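PDB 6K4T: metallo-beta-lactamase from Serratia marcescens, which probably hydrolyses the beta-lactam ring of antibiotics with two zinc ions, as a subclass B3 metallo-beta-lactamase, and is here bound to 2-sulfanylbenzoic acid. Local coordinates for residues H72-H77 with G115-F120; D111-S116 with P148-G153. All coordinates share one frame; numbering follows the deposited sequence.

Contact 1: H72-H77 with G115-F120. With ZN (zinc ion), chain B; ZN (zinc ion), chain C; JKE (2-sulfanylbenzoic acid), chain D.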
# COMPACT_ATOMS: atom_id res chain seq x y z
N HIS A 72 -0.46 -4.58 -3.07
CA HIS A 72 -0.16 -5.84 -3.68
C HIS A 72 -0.64 -7.00 -2.83
O HIS A 72 -0.93 -6.87 -1.64
CB HIS A 72 1.33 -5.96 -3.99
CG HIS A 72 2.24 -6.18 -2.82
ND1 HIS A 72 2.84 -5.15 -2.14
CD2 HIS A 72 2.67 -7.33 -2.24
CE1 HIS A 72 3.59 -5.65 -1.16
NE2 HIS A 72 3.52 -6.99 -1.21
N SER A 73 -0.67 -8.16 -3.49
CA SER A 73 -1.38 -9.34 -3.03
C SER A 73 -0.45 -10.32 -2.30
O SER A 73 -0.30 -11.45 -2.73
CB SER A 73 -2.05 -9.98 -4.22
OG SER A 73 -1.14 -10.11 -5.30
N HIS A 74 0.15 -9.85 -1.20
CA HIS A 74 0.78 -10.77 -0.21
C HIS A 74 0.02 -10.69 1.12
O HIS A 74 -0.67 -9.71 1.41
CB HIS A 74 2.27 -10.43 -0.01
CG HIS A 74 3.08 -10.69 -1.22
ND1 HIS A 74 4.25 -10.02 -1.50
CD2 HIS A 74 2.86 -11.53 -2.25
CE1 HIS A 74 4.73 -10.48 -2.64
NE2 HIS A 74 3.90 -11.39 -3.13
N GLU A 75 0.17 -11.74 1.93
CA GLU A 75 -0.62 -11.91 3.14
C GLU A 75 -0.51 -10.69 4.08
O GLU A 75 -1.45 -10.44 4.82
CB GLU A 75 -0.24 -13.20 3.86
CG GLU A 75 1.16 -13.21 4.45
CD GLU A 75 1.60 -14.43 5.24
OE1 GLU A 75 0.78 -14.96 5.99
OE2 GLU A 75 2.79 -14.81 5.14
N ASP A 76 0.64 -10.01 4.10
CA ASP A 76 0.86 -8.98 5.11
C ASP A 76 0.06 -7.70 4.79
O ASP A 76 -0.30 -6.99 5.71
CB ASP A 76 2.35 -8.74 5.33
CG ASP A 76 3.16 -8.39 4.10
OD1 ASP A 76 2.79 -8.85 2.99
OD2 ASP A 76 4.15 -7.62 4.25
N HIS A 77 -0.20 -7.42 3.51
CA HIS A 77 -0.95 -6.22 3.07
C HIS A 77 -2.42 -6.56 2.78
O HIS A 77 -3.30 -5.70 2.95
CB HIS A 77 -0.28 -5.57 1.86
CG HIS A 77 1.18 -5.38 2.07
ND1 HIS A 77 1.70 -4.32 2.82
CD2 HIS A 77 2.24 -6.15 1.71
CE1 HIS A 77 3.01 -4.46 2.89
NE2 HIS A 77 3.38 -5.60 2.25
N GLY A 115 6.85 -20.20 -3.94
CA GLY A 115 7.47 -21.32 -3.23
C GLY A 115 7.65 -21.02 -1.76
O GLY A 115 7.87 -21.92 -0.95
N SER A 116 7.60 -19.74 -1.39
CA SER A 116 7.94 -19.32 -0.04
C SER A 116 6.81 -18.47 0.56
O SER A 116 6.94 -18.01 1.69
CB SER A 116 9.25 -18.57 -0.00
OG SER A 116 9.12 -17.26 -0.55
N LEU A 117 5.72 -18.27 -0.18
CA LEU A 117 4.64 -17.41 0.29
C LEU A 117 3.59 -18.22 1.06
O LEU A 117 3.37 -19.39 0.74
CB LEU A 117 3.99 -16.68 -0.89
CG LEU A 117 4.89 -15.62 -1.55
CD1 LEU A 117 4.40 -15.27 -2.95
CD2 LEU A 117 4.98 -14.37 -0.68
N SER A 118 2.93 -17.56 2.01
CA SER A 118 1.81 -18.12 2.73
C SER A 118 0.50 -17.62 2.08
O SER A 118 0.37 -16.44 1.75
CB SER A 118 1.85 -17.74 4.18
OG SER A 118 2.98 -18.31 4.82
N ASN A 119 -0.47 -18.53 1.91
CA ASN A 119 -1.76 -18.16 1.37
C ASN A 119 -2.52 -17.28 2.38
O ASN A 119 -2.20 -17.21 3.57
CB ASN A 119 -2.60 -19.38 1.00
CG ASN A 119 -1.96 -20.26 -0.07
OD1 ASN A 119 -1.05 -19.84 -0.79
ND2 ASN A 119 -2.43 -21.49 -0.15
N PHE A 120 -3.53 -16.57 1.88
CA PHE A 120 -4.36 -15.74 2.73
C PHE A 120 -5.81 -15.87 2.26
O PHE A 120 -6.09 -16.49 1.24
CB PHE A 120 -3.82 -14.31 2.75
CG PHE A 120 -3.75 -13.64 1.40
CD1 PHE A 120 -2.64 -13.76 0.59
CD2 PHE A 120 -4.84 -12.92 0.94
CE1 PHE A 120 -2.60 -13.14 -0.65
CE2 PHE A 120 -4.81 -12.32 -0.31
CZ PHE A 120 -3.69 -12.42 -1.10
ZN ZN B . 5.01 -8.26 -0.63
ZN ZN C . 5.03 -6.65 2.66
SD JKE D . 5.70 -8.55 1.49
CG JKE D . 7.65 -5.95 0.94
CZ JKE D . 8.20 -7.27 1.31
CD1 JKE D . 8.10 -9.68 1.87
OD1 JKE D . 8.44 -5.09 0.58
CD2 JKE D . 10.22 -8.54 1.77
OD2 JKE D . 6.37 -5.69 0.99
CE1 JKE D . 7.43 -8.49 1.54
CE2 JKE D . 9.59 -7.35 1.45
CG1 JKE D . 9.49 -9.70 1.98
O HOH W 1 1.52 -14.04 1.08
O HOH W 2 3.92 -14.70 2.49
O HOH W 3 -1.37 -16.27 5.76
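Glu75 reaches from the first turn of helix 75-78 to the irregular segment 115-120, and its side chain carries much of the contact. Its CB rests against the CB of Phe120 at 3.9 Å and lies equally near the carbonyl oxygen of Ser118. CG stands between the backbone N and the carbonyl carbon (chi1 67°), and from there the chain runs extended, which carries the carboxylate alongside Ser118. CD and both oxygens pack on the CB of that serine, with OE2 closest at 3.2 Å. No direct hydrogen bond crosses the contact; water does the bridging instead. One molecule donates to Glu75 OE2 and accepts from Ser118 N, while another accepts from Glu75 N at 2.8 Å and donates to Ser118 O, so that backbone and side chain of the glutamate are both tied to the same serine.

Next to this polar seam the Phe120 ring packs against the start of the helix, its edge turned to Ser73 O, which sits 3.5 Å from CE1. Elsewhere, Leu117 lays its CD2 methyl over a face of the His74 ring, 4.0 Å from the centroid and 17° off the normal, a CH-pi contact. The far nitrogen of that imidazole, NE2, is hydrogen-bonded to Asp111, and ND1 binds zinc at 2.1 Å. His72 and His150 join it on that ion, Asp76, His77 and His215 hold the second, and the sulfur of 2-sulfanylbenzoic acid, probably as thiolate, bridges the two metals. His74 also occupies the N-cap position of the helix. Segment 72-77 is thus the HxHxDH motif of the metallo-beta-lactamase superfamily, backed on one side by the loop 115-120.

Contact 2: D111-S116 with P148-G153. With ZN (zinc ion), chain B; JKE (2-sulfanylbenzoic acid), chain D.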
# COMPACT_ATOMS: atom_id res chain seq x y z
N ASP A 111 5.47 -14.75 -9.39
CA ASP A 111 5.93 -13.99 -8.22
C ASP A 111 7.32 -14.48 -7.82
O ASP A 111 7.51 -15.67 -7.61
CB ASP A 111 4.91 -14.11 -7.09
CG ASP A 111 5.15 -13.18 -5.92
OD1 ASP A 111 6.29 -13.12 -5.42
OD2 ASP A 111 4.16 -12.57 -5.49
N PRO A 112 8.34 -13.60 -7.72
CA PRO A 112 9.67 -14.05 -7.29
C PRO A 112 9.67 -14.89 -6.00
O PRO A 112 10.55 -15.72 -5.84
CB PRO A 112 10.43 -12.72 -7.09
CG PRO A 112 9.77 -11.77 -8.08
CD PRO A 112 8.30 -12.17 -8.06
N GLN A 113 8.73 -14.62 -5.08
CA GLN A 113 8.67 -15.34 -3.81
C GLN A 113 7.90 -16.65 -3.93
O GLN A 113 7.80 -17.38 -2.94
CB GLN A 113 8.06 -14.45 -2.72
CG GLN A 113 8.98 -13.30 -2.34
CD GLN A 113 8.35 -12.44 -1.27
OE1 GLN A 113 7.70 -11.43 -1.55
NE2 GLN A 113 8.44 -12.90 -0.04
N PHE A 114 7.36 -16.98 -5.11
CA PHE A 114 6.61 -18.21 -5.27
C PHE A 114 7.46 -19.40 -4.81
O PHE A 114 8.59 -19.59 -5.22
CB PHE A 114 6.11 -18.41 -6.70
CG PHE A 114 5.27 -19.65 -6.90
CD1 PHE A 114 3.90 -19.60 -6.69
CD2 PHE A 114 5.84 -20.82 -7.35
CE1 PHE A 114 3.13 -20.74 -6.87
CE2 PHE A 114 5.07 -21.96 -7.53
CZ PHE A 114 3.71 -21.91 -7.31
N GLY A 115 6.85 -20.20 -3.94
CA GLY A 115 7.47 -21.32 -3.23
C GLY A 115 7.65 -21.02 -1.76
O GLY A 115 7.87 -21.92 -0.95
N SER A 116 7.60 -19.74 -1.39
CA SER A 116 7.94 -19.32 -0.04
C SER A 116 6.81 -18.47 0.56
O SER A 116 6.94 -18.01 1.69
CB SER A 116 9.25 -18.57 -0.00
OG SER A 116 9.12 -17.26 -0.55
N PRO A 148 4.68 -2.32 -10.89
CA PRO A 148 4.96 -3.75 -10.85
C PRO A 148 6.42 -4.04 -10.48
O PRO A 148 7.29 -3.15 -10.45
CB PRO A 148 4.67 -4.20 -12.28
CG PRO A 148 5.00 -3.00 -13.11
CD PRO A 148 4.55 -1.83 -12.27
N GLY A 149 6.67 -5.31 -10.17
CA GLY A 149 8.02 -5.78 -9.94
C GLY A 149 8.09 -6.71 -8.76
O GLY A 149 8.51 -7.86 -8.86
N HIS A 150 7.67 -6.20 -7.60
CA HIS A 150 7.46 -7.01 -6.40
C HIS A 150 6.32 -8.00 -6.65
O HIS A 150 6.41 -9.15 -6.23
CB HIS A 150 7.28 -6.09 -5.19
CG HIS A 150 7.13 -6.80 -3.89
ND1 HIS A 150 8.21 -7.25 -3.15
CD2 HIS A 150 6.03 -7.12 -3.16
CE1 HIS A 150 7.77 -7.80 -2.02
NE2 HIS A 150 6.44 -7.72 -2.00
N THR A 151 5.28 -7.53 -7.35
CA THR A 151 4.21 -8.37 -7.92
C THR A 151 3.84 -7.76 -9.27
O THR A 151 4.11 -6.57 -9.49
CB THR A 151 2.96 -8.43 -7.03
OG1 THR A 151 2.36 -7.13 -6.99
CG2 THR A 151 3.23 -8.95 -5.63
N GLU A 152 3.18 -8.54 -10.14
CA GLU A 152 2.89 -8.02 -11.45
C GLU A 152 1.82 -6.93 -11.35
O GLU A 152 1.81 -5.97 -12.14
CB GLU A 152 2.43 -9.12 -12.41
CG GLU A 152 3.53 -10.02 -12.92
CD GLU A 152 3.09 -11.00 -13.99
OE1 GLU A 152 1.90 -10.99 -14.31
OE2 GLU A 152 3.94 -11.74 -14.52
N GLY A 153 0.88 -7.05 -10.40
CA GLY A 153 -0.26 -6.13 -10.32
C GLY A 153 -0.13 -5.04 -9.26
O GLY A 153 -1.12 -4.41 -8.89
ZN ZN B . 5.01 -8.26 -0.63
SD JKE D . 5.70 -8.55 1.49
CG JKE D . 7.65 -5.95 0.94
CZ JKE D . 8.20 -7.27 1.31
CD1 JKE D . 8.10 -9.68 1.87
OD1 JKE D . 8.44 -5.09 0.58
CD2 JKE D . 10.22 -8.54 1.77
OD2 JKE D . 6.37 -5.69 0.99
CE1 JKE D . 7.43 -8.49 1.54
CE2 JKE D . 9.59 -7.35 1.45
CG1 JKE D . 9.49 -9.70 1.98
O HOH W 4 7.55 -10.89 -4.40
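Gln113 OE1 and His150 CE1 meet at 3.7 Å where two loops converge on the dizinc site of the metallo-beta-lactamase fold. Much of the contact is van der Waals packing. The amide plane of Gln113 and the imidazole of His150 stand 56° apart, Pro112 sets CD against His150 O at 4.0 Å, and the Thr151 methyl CG2 lies 3.7 Å from Asp111 OD2, the two side chains running side by side.

Polar links across the interface are made through water: one molecule, over the centre of a face of the His150 ring, lies 2.8 Å from both Asp111 OD1 and His150 O and can bridge them, though it has more acceptors in reach than protons to give. Within 111-116, Asp111 OD1 also accepts from Gln113 N at 2.9 Å, forming an Asx turn inside a type I turn, while OD2 is taken by His74.

His150 NE2 binds zinc, and its ND1 is hydrogen-bonded to Thr177 O, which helps fix the ring's rotation. On the bound 2-sulfanylbenzoic acid, Gln113 NE2 approaches ring carbon CD1 at 3.8 Å, and His150 CE1 comes to 3.4 Å from CZ.

In the fold
Both contacts meet at the same zinc ion and the bound 2-sulfanylbenzoic acid, with centres 9 Å apart, and they share Gly115 and Ser116 in the long loop between helix 99-104 and strand 126-129. The touching residues of contact 2 are all buried; it is the smaller, with two beta turns in 111-116 and one bridging water. Contact 1 grades from buried zinc ligands to an outer seam where Ser118 and Asn119 are exposed, and several waters mediate it. The carboxylate of Asp111 joins them: its OD2 lies 2.7 Å from His74 NE2, and this second-shell hydrogen bond would orient the imidazole. Contact 1 supplies ligands to both metals, whereas contact 2 adds His150 to one.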